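Local coordinates for gluconate kinase (Lactobacillus acidophilus, PDB 3LL3), which phosphorylates xylulose at the expense of ATP, as a sugar kinase of the FGGY family, at the interface of chains A and B. Residues are numbered along the deposited sequence; one frame, centred on the assembly and turned at random. Chains: chain A/B, Gluconate kinase.

The interface of chains A and B. Residues chain A 309-311, 365; chain B 309-311, 365.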
# COMPACT_ATOMS: atom_id res chain seq x y z
N THR A 309 4.14 -1.87 14.44
CA THR A 309 4.10 -2.81 13.33
C THR A 309 5.34 -2.68 12.44
O THR A 309 5.94 -3.69 12.07
CB THR A 309 2.83 -2.64 12.48
OG1 THR A 309 1.70 -2.94 13.30
CG2 THR A 309 2.82 -3.56 11.28
N LEU A 310 5.71 -1.45 12.12
CA LEU A 310 6.88 -1.22 11.28
C LEU A 310 8.14 -1.57 12.04
O LEU A 310 9.11 -1.99 11.44
CB LEU A 310 6.95 0.23 10.77
CG LEU A 310 6.05 0.56 9.58
CD1 LEU A 310 4.65 0.13 9.93
CD2 LEU A 310 6.04 2.03 9.24
N PHE A 311 8.11 -1.41 13.37
CA PHE A 311 9.30 -1.69 14.17
C PHE A 311 9.08 -2.85 15.16
O PHE A 311 9.31 -4.01 14.85
CB PHE A 311 9.74 -0.44 14.95
CG PHE A 311 10.09 0.74 14.07
CD1 PHE A 311 9.11 1.62 13.64
CD2 PHE A 311 11.41 1.00 13.72
CE1 PHE A 311 9.44 2.72 12.86
CE2 PHE A 311 11.73 2.09 12.93
CZ PHE A 311 10.74 2.96 12.51
N LYS A 365 12.99 1.63 5.59
CA LYS A 365 12.18 1.92 6.78
C LYS A 365 11.87 3.41 6.98
O LYS A 365 10.74 3.77 7.30
CB LYS A 365 12.79 1.32 8.05
CG LYS A 365 11.85 1.38 9.27
CD LYS A 365 11.05 0.09 9.40
CE LYS A 365 11.99 -1.03 9.88
NZ LYS A 365 11.29 -2.31 10.13
N THR B 309 13.67 -4.24 4.99
CA THR B 309 12.89 -3.03 5.20
C THR B 309 11.84 -3.24 6.28
O THR B 309 11.66 -2.41 7.15
CB THR B 309 12.19 -2.62 3.89
OG1 THR B 309 13.18 -2.22 2.95
CG2 THR B 309 11.20 -1.47 4.13
N LEU B 310 11.14 -4.37 6.21
CA LEU B 310 10.13 -4.68 7.20
C LEU B 310 10.78 -5.01 8.55
O LEU B 310 10.20 -4.73 9.59
CB LEU B 310 9.25 -5.84 6.71
CG LEU B 310 7.83 -5.58 6.16
CD1 LEU B 310 7.61 -4.18 5.59
CD2 LEU B 310 7.45 -6.66 5.15
N PHE B 311 11.98 -5.58 8.52
CA PHE B 311 12.72 -5.96 9.73
C PHE B 311 14.09 -5.27 9.81
O PHE B 311 14.22 -4.19 10.38
CB PHE B 311 12.97 -7.47 9.77
CG PHE B 311 11.72 -8.30 9.75
CD1 PHE B 311 11.15 -8.71 8.55
CD2 PHE B 311 11.13 -8.71 10.93
CE1 PHE B 311 10.01 -9.48 8.54
CE2 PHE B 311 9.98 -9.48 10.92
CZ PHE B 311 9.43 -9.87 9.71
N LYS B 365 3.09 -7.29 11.98
CA LYS B 365 4.27 -7.63 11.19
C LYS B 365 4.08 -8.95 10.43
O LYS B 365 4.41 -9.03 9.26
CB LYS B 365 5.51 -7.69 12.07
CG LYS B 365 6.76 -7.97 11.28
CD LYS B 365 7.39 -6.68 10.90
CE LYS B 365 7.97 -6.04 12.15
NZ LYS B 365 8.64 -4.78 11.81
O HOH W 1 10.79 -5.89 13.43
O HOH W 2 12.84 -2.30 12.62
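B:Lys365 places its side-chain amine, NZ, against the C-terminal end of helix 300-311 of chain A, and A:Lys365 does the same to the matching helix of chain B, so the two-fold axis passes between two lysine tips. Across the interface, B:Lys365 NZ gives a hydrogen bond to the backbone oxygen A:Thr309 O at 2.9 Å, approaching 26° out of the carbonyl plane. A longer bond reaches A:Phe311 O at 3.2 Å, more steeply bent at the carbonyl. A:Leu310 O, 2.8 Å from B:Lys365 NZ, is a further acceptor. In the twin, A:Lys365 NZ meets B:Leu310 O at 2.7 Å, whereas its bonds to B:Thr309 O and B:Phe311 O are weak.

Each amine also bonds within its own chain. A:Lys365 NZ lies 2.6 Å from A:Leu310 O, almost straight out from the carbonyl (167°), and B:Lys365 repeats this with B:Leu310. Both Leu310 oxygens are therefore shared by the two lysines, which ties the helix ends together through the axis. Water 1 links B:Lys365 NZ to A:Phe311 O, and water 2 links A:Lys365 NZ to B:Phe311 O. With at most three N-H groups per amine, these oxygens must share them, and not every contact can be a full, straight bond.

The lysine chains also pack against carbon. CG stands anti to the backbone N (chi1 -170° in A:Lys365), and bends at chi2 and chi3 bring NZ between its own chain's Leu310 helix end and the partner's. CD lies over the rim of one face of the same chain's Phe311 ring, 3.8 Å above the plane for B:Lys365, which may help to fix the chain. The methyl CG2 of A:Thr309 faces the backbone at the start of helix 365-388 of chain B.

If the amines are protonated, as is likely, the partly negative helix-end carbonyls probably help offset their charges. This polar cluster helps hold the two copies together in the deposited dimer, though the structure alone does not show whether that dimer is the form in solution.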